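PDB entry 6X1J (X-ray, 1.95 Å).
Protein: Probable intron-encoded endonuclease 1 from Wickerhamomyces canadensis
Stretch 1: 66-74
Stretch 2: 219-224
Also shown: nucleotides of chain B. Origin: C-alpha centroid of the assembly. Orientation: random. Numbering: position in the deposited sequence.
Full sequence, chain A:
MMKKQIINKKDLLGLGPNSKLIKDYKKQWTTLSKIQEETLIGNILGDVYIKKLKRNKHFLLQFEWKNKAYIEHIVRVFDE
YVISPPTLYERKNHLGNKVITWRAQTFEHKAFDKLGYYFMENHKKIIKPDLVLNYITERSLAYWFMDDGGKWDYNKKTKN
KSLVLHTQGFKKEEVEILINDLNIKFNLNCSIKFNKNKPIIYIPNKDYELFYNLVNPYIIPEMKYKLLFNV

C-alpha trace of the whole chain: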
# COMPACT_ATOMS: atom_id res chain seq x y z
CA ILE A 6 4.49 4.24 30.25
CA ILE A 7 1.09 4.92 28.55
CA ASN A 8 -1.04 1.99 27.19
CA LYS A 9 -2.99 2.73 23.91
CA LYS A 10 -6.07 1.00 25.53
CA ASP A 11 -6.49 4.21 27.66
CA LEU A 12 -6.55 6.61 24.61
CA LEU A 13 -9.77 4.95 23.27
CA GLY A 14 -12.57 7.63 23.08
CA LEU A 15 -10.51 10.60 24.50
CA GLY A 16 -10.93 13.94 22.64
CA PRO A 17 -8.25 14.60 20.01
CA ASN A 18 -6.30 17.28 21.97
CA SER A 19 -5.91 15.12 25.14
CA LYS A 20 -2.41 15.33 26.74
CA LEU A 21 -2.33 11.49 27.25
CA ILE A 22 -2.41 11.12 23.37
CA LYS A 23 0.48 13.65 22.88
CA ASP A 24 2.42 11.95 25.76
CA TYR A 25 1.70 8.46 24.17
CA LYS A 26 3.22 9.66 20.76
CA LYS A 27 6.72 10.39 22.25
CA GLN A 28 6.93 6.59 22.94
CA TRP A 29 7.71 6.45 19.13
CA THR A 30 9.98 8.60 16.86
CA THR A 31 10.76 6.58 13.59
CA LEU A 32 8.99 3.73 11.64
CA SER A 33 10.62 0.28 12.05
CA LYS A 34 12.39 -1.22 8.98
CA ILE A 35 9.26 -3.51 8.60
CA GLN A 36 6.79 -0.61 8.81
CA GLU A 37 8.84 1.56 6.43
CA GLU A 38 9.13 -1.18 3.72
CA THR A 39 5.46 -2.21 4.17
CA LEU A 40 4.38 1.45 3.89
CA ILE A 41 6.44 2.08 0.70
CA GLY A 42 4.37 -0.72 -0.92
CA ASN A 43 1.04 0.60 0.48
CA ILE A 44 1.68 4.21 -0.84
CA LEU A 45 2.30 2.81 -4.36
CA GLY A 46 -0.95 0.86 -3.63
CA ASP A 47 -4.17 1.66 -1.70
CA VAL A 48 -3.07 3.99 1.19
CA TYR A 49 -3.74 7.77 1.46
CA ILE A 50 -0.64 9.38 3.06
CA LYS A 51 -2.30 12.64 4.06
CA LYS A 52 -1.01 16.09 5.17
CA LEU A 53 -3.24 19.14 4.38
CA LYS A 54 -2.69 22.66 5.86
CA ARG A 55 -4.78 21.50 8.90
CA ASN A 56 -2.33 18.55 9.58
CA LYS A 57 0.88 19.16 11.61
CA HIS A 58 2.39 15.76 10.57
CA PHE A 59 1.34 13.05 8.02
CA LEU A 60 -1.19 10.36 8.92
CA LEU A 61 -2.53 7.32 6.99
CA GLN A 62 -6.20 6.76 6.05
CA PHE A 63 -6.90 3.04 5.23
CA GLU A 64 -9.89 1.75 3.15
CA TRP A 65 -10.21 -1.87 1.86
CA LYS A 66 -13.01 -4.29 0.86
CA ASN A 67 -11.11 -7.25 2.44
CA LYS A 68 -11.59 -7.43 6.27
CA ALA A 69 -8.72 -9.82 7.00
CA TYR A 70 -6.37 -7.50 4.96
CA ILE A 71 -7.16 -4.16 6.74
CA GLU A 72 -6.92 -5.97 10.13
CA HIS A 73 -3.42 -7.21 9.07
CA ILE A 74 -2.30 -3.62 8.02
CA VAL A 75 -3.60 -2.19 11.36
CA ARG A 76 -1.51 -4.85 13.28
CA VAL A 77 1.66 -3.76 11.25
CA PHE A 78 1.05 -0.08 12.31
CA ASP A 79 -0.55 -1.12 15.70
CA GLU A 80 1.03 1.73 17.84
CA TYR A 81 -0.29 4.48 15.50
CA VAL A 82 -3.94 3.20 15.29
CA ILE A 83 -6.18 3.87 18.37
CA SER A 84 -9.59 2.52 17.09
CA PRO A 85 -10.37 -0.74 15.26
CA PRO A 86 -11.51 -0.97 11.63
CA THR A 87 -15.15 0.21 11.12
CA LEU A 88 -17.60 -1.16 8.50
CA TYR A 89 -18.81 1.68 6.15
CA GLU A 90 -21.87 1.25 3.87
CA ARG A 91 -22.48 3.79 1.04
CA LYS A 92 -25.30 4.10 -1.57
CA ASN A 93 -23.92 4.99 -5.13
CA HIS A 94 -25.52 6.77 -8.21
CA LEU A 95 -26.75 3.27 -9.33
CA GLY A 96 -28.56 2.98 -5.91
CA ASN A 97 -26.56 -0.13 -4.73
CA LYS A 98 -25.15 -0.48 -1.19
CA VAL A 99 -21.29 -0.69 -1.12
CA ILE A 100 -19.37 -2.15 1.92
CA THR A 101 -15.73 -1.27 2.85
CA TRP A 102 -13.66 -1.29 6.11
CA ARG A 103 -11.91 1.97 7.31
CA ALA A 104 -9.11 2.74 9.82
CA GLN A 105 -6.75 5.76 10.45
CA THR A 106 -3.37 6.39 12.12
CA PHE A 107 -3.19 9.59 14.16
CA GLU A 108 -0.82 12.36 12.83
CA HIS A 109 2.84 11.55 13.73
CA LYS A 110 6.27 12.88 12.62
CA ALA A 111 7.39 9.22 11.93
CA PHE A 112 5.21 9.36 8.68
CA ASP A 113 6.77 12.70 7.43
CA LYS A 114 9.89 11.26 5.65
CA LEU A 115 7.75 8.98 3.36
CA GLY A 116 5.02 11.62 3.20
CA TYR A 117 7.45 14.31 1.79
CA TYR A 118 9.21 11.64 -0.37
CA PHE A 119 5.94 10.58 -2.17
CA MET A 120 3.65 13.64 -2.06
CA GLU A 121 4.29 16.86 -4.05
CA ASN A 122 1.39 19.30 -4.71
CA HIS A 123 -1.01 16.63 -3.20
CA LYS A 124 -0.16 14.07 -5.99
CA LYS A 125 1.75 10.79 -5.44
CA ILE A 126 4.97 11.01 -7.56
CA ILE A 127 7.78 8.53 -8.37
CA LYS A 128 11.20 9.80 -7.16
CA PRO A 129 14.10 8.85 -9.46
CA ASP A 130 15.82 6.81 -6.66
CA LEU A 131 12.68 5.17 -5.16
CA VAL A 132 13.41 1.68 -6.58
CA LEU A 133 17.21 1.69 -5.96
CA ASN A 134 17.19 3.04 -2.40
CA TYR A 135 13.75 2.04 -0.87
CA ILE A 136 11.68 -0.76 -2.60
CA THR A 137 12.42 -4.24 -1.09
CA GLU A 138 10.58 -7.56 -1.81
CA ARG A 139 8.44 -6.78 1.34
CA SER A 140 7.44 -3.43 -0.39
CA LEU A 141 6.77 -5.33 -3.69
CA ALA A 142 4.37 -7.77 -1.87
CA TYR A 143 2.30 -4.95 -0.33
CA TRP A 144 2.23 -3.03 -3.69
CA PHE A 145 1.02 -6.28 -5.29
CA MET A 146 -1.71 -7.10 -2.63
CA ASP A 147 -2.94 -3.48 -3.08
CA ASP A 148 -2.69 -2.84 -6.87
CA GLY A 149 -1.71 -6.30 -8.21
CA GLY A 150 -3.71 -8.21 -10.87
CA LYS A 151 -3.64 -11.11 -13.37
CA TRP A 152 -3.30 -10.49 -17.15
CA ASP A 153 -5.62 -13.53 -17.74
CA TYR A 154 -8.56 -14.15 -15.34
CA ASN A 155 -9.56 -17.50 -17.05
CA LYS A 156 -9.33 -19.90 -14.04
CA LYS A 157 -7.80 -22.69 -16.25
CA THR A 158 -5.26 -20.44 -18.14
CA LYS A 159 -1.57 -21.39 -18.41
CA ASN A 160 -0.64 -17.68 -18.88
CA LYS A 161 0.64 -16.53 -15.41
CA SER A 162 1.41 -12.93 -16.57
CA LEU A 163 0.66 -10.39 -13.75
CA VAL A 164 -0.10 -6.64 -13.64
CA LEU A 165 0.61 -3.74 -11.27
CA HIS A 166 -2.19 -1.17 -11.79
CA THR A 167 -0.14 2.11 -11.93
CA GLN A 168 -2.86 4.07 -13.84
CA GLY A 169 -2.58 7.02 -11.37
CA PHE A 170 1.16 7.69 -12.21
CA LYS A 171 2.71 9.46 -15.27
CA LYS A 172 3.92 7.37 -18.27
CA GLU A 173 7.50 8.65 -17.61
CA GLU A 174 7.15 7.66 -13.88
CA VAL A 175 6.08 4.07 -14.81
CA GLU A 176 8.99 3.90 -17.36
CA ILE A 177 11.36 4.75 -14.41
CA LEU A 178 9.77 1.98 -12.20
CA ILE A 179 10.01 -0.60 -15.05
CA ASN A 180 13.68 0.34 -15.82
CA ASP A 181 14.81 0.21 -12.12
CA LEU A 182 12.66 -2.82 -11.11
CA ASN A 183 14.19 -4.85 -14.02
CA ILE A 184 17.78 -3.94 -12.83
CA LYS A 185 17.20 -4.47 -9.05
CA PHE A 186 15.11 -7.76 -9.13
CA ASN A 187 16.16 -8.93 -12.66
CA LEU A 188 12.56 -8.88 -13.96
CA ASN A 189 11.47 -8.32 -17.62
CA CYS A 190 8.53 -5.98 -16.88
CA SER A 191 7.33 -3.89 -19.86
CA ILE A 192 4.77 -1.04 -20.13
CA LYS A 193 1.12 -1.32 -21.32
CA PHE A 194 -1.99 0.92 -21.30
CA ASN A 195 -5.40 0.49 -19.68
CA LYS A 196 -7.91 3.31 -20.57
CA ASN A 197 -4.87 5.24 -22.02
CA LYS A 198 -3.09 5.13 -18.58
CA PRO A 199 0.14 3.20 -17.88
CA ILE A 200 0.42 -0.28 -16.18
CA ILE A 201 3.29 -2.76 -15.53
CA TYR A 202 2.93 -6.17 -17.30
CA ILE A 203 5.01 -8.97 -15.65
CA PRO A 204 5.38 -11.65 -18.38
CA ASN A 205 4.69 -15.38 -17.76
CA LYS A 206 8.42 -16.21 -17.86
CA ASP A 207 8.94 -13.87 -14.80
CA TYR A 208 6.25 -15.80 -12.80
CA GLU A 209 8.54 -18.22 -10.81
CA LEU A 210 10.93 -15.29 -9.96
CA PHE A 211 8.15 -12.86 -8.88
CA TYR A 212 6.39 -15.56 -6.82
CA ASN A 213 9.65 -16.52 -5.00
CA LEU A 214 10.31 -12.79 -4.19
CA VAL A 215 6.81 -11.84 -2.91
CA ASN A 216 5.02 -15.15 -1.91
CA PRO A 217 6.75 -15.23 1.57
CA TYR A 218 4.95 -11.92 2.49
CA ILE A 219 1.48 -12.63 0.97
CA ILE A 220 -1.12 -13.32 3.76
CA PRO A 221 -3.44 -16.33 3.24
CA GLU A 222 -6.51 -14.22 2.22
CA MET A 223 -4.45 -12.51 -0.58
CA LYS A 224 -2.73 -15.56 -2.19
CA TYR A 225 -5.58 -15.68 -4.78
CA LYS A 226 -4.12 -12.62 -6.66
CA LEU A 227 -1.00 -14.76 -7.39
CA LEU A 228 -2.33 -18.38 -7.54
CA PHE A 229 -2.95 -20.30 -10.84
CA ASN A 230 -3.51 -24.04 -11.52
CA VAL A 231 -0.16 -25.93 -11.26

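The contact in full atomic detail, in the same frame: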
# COMPACT_ATOMS: atom_id res chain seq x y z
N LYS A 66 -11.90 -3.31 0.89
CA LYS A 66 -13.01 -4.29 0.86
C LYS A 66 -12.69 -5.45 1.79
O LYS A 66 -13.57 -5.83 2.51
CB LYS A 66 -13.20 -4.84 -0.56
CG LYS A 66 -14.39 -5.79 -0.74
CD LYS A 66 -14.49 -6.36 -2.16
CE LYS A 66 -15.76 -7.16 -2.34
NZ LYS A 66 -16.92 -6.24 -2.53
N ASN A 67 -11.47 -6.00 1.73
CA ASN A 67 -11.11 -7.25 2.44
C ASN A 67 -10.87 -6.97 3.94
O ASN A 67 -9.99 -6.21 4.31
CB ASN A 67 -9.95 -7.90 1.73
CG ASN A 67 -9.67 -9.30 2.23
OD1 ASN A 67 -9.63 -10.24 1.44
ND2 ASN A 67 -9.42 -9.45 3.51
N LYS A 68 -11.60 -7.65 4.81
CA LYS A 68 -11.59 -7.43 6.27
C LYS A 68 -10.30 -7.99 6.84
O LYS A 68 -9.65 -7.34 7.69
CB LYS A 68 -12.79 -8.13 6.91
CG LYS A 68 -12.97 -7.91 8.41
CD LYS A 68 -14.24 -8.59 8.95
CE LYS A 68 -14.59 -8.20 10.38
NZ LYS A 68 -13.88 -9.10 11.31
N ALA A 69 -9.94 -9.20 6.46
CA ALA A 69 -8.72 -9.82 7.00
C ALA A 69 -7.53 -8.92 6.63
O ALA A 69 -6.68 -8.76 7.48
CB ALA A 69 -8.59 -11.22 6.52
N TYR A 70 -7.54 -8.29 5.44
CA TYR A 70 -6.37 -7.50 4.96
C TYR A 70 -6.18 -6.22 5.79
O TYR A 70 -5.06 -5.99 6.28
CB TYR A 70 -6.45 -7.17 3.46
CG TYR A 70 -5.19 -6.52 2.92
CD1 TYR A 70 -3.95 -7.11 3.11
CD2 TYR A 70 -5.23 -5.32 2.24
CE1 TYR A 70 -2.79 -6.53 2.63
CE2 TYR A 70 -4.08 -4.72 1.75
CZ TYR A 70 -2.85 -5.33 1.94
OH TYR A 70 -1.70 -4.74 1.47
N ILE A 71 -7.23 -5.39 5.91
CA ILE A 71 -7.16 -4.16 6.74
C ILE A 71 -6.78 -4.51 8.18
O ILE A 71 -6.00 -3.73 8.80
CB ILE A 71 -8.45 -3.32 6.66
CG1 ILE A 71 -8.21 -1.93 7.26
CG2 ILE A 71 -9.59 -4.01 7.36
CD1 ILE A 71 -9.27 -0.88 6.87
N GLU A 72 -7.27 -5.61 8.73
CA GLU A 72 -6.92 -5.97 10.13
C GLU A 72 -5.42 -6.33 10.24
O GLU A 72 -4.75 -5.93 11.24
CB GLU A 72 -7.77 -7.13 10.64
CG GLU A 72 -9.19 -6.74 10.99
CD GLU A 72 -10.09 -7.93 11.33
OE1 GLU A 72 -9.57 -9.09 11.44
OE2 GLU A 72 -11.29 -7.71 11.46
N HIS A 73 -4.88 -6.95 9.19
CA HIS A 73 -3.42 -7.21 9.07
C HIS A 73 -2.60 -5.89 9.02
O HIS A 73 -1.54 -5.83 9.68
CB HIS A 73 -3.16 -8.06 7.83
CG HIS A 73 -1.71 -8.24 7.56
ND1 HIS A 73 -0.92 -9.11 8.31
CD2 HIS A 73 -0.91 -7.65 6.65
CE1 HIS A 73 0.30 -9.08 7.84
NE2 HIS A 73 0.34 -8.18 6.83
N ILE A 74 -3.03 -4.91 8.22
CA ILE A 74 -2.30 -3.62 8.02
C ILE A 74 -2.30 -2.87 9.37
O ILE A 74 -1.22 -2.49 9.87
CB ILE A 74 -2.94 -2.80 6.88
CG1 ILE A 74 -2.80 -3.50 5.51
CG2 ILE A 74 -2.37 -1.39 6.85
CD1 ILE A 74 -1.37 -3.68 5.07
N ILE A 219 2.92 -12.70 1.34
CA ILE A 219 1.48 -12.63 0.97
C ILE A 219 0.67 -13.36 2.05
O ILE A 219 0.93 -14.53 2.27
CB ILE A 219 1.23 -13.26 -0.41
CG1 ILE A 219 2.05 -12.59 -1.51
CG2 ILE A 219 -0.26 -13.24 -0.70
CD1 ILE A 219 1.59 -11.20 -1.86
N ILE A 220 -0.33 -12.71 2.64
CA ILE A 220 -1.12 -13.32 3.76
C ILE A 220 -2.09 -14.27 3.08
O ILE A 220 -2.29 -14.18 1.86
CB ILE A 220 -1.85 -12.25 4.61
CG1 ILE A 220 -2.97 -11.57 3.81
CG2 ILE A 220 -0.86 -11.25 5.17
CD1 ILE A 220 -3.95 -10.76 4.65
N PRO A 221 -2.65 -15.25 3.83
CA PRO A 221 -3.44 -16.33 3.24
C PRO A 221 -4.66 -15.83 2.46
O PRO A 221 -4.97 -16.42 1.46
CB PRO A 221 -3.85 -17.16 4.46
CG PRO A 221 -2.76 -16.89 5.49
CD PRO A 221 -2.45 -15.42 5.29
N GLU A 222 -5.27 -14.74 2.86
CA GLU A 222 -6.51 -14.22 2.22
C GLU A 222 -6.15 -13.43 0.95
O GLU A 222 -7.10 -12.94 0.24
CB GLU A 222 -7.31 -13.33 3.18
CG GLU A 222 -7.78 -14.03 4.46
CD GLU A 222 -6.73 -14.34 5.54
OE1 GLU A 222 -5.63 -13.69 5.54
OE2 GLU A 222 -7.00 -15.25 6.37
N MET A 223 -4.85 -13.24 0.67
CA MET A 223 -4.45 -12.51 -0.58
C MET A 223 -3.70 -13.41 -1.58
O MET A 223 -3.32 -12.93 -2.70
CB MET A 223 -3.65 -11.25 -0.20
CG MET A 223 -4.51 -10.17 0.46
SD MET A 223 -5.92 -9.69 -0.54
CE MET A 223 -6.49 -8.14 0.13
N LYS A 224 -3.50 -14.68 -1.28
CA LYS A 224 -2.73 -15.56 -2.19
C LYS A 224 -3.44 -15.68 -3.54
O LYS A 224 -2.75 -15.90 -4.54
CB LYS A 224 -2.56 -16.97 -1.64
CG LYS A 224 -1.77 -17.05 -0.36
CD LYS A 224 -0.29 -17.07 -0.58
CE LYS A 224 0.46 -17.61 0.62
NZ LYS A 224 1.67 -16.81 0.89
P DA B 13 -16.24 -4.09 -5.01
OP1 DA B 13 -15.86 -5.44 -5.54
OP2 DA B 13 -17.06 -3.94 -3.81
O5' DA B 13 -14.89 -3.29 -4.69
C5' DA B 13 -13.70 -3.54 -5.44
C4' DA B 13 -12.66 -2.48 -5.13
O4' DA B 13 -13.16 -1.14 -5.36
C3' DA B 13 -12.12 -2.47 -3.70
O3' DA B 13 -10.71 -2.24 -3.77
C2' DA B 13 -12.87 -1.32 -3.06
C1' DA B 13 -12.96 -0.35 -4.20
N9 DA B 13 -14.05 0.62 -4.14
C8 DA B 13 -15.16 0.64 -3.32
N7 DA B 13 -15.94 1.68 -3.51
C5 DA B 13 -15.32 2.38 -4.54
C6 DA B 13 -15.66 3.56 -5.21
N6 DA B 13 -16.75 4.28 -4.96
N1 DA B 13 -14.81 3.99 -6.17
C2 DA B 13 -13.71 3.28 -6.42
N3 DA B 13 -13.28 2.17 -5.85
C4 DA B 13 -14.16 1.74 -4.93
P DA B 14 -9.79 -2.40 -2.52
OP1 DA B 14 -8.43 -2.87 -2.94
OP2 DA B 14 -10.47 -3.35 -1.55
O5' DA B 14 -9.84 -0.91 -1.96
C5' DA B 14 -8.77 0.05 -2.07
C4' DA B 14 -8.88 0.82 -3.37
O4' DA B 14 -10.25 1.30 -3.56
C3' DA B 14 -7.98 2.04 -3.50
O3' DA B 14 -7.74 2.11 -4.91
C2' DA B 14 -8.93 3.18 -3.16
C1' DA B 14 -10.23 2.70 -3.76
N9 DA B 14 -11.47 3.24 -3.21
C8 DA B 14 -12.20 2.74 -2.16
N7 DA B 14 -13.27 3.45 -1.89
C5 DA B 14 -13.23 4.48 -2.81
C6 DA B 14 -14.08 5.57 -3.05
N6 DA B 14 -15.20 5.79 -2.37
N1 DA B 14 -13.75 6.42 -4.04
C2 DA B 14 -12.63 6.20 -4.72
N3 DA B 14 -11.75 5.21 -4.60
C4 DA B 14 -12.12 4.37 -3.62

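This is a small, mainly apolar contact in which one side of the first turns of a helix packs against an irregular loop from far along the same chain, with no hydrogen bond passing between the two. The stretches bury 335 Å² in total, and residues that touch are at least 147 positions apart in sequence. The backbones come nearest at Ala69 and Glu222, whose CA atoms are 6.9 Å apart. Ala69 is a short residue there, and its CB points toward the loop.

Asn67, Ala69, Tyr70 and His73 supply the helix side of the contact. Ile220, Glu222 and Met223 supply the loop side. Ile220 has the largest covered area. Its CG2 methyl sits over one face of the His73 ring, 3.6 Å from the ring centroid and 8° off the ring normal. This is a CH-pi contact with nearly ideal centering. The other arm of Ile220 reaches Tyr70: CD1 of Ile220 lies 4.0 Å from CD1 of Tyr70, at the ring edge and near its plane. One isoleucine therefore meets two aromatic rings in different ways, a face and an edge.

Met223 fills the space beside Tyr70 and Asn67. Its CE methyl is 3.5 Å from CB of Tyr70 and 3.8 Å from CB of Asn67. The Met223 sulfur, SD, is 5.2 Å from the centroid of the Tyr70 ring and approaches it obliquely. The CB of Tyr70 points sideways to the loop, yet the residue is well covered by it.

The closest approach of Ala69 to Glu222 is between carbons, CB of Ala69 to CG of Glu222 at 3.6 Å. The carboxylate is also close, with OE1 of Glu222 4.0 Å from CB of Ala69.

Each stretch is also braced internally. Asn67 holds the N-cap position, and the helix follows from Lys68. Lys68 NZ forms a salt bridge with Glu72 OE2 at 2.9 Å, one turn further on. In the loop, Met223 N donates to Ile220 O at 3.0 Å, closing a turn; the CA-to-CB bonds of Ile220 and Met223 both point toward the helix. Lys224 NZ donates to Ile219 O at 2.8 Å.

Lys66 takes no part in the protein contact. It binds the DNA backbone instead, as suits an endonuclease. Its backbone N donates to OP2 of DA14 at 2.8 Å, and its NZ donates to OP2 of DA13 at 2.6 Å. Phosphate binding thus lies just before the helix that packs on the loop.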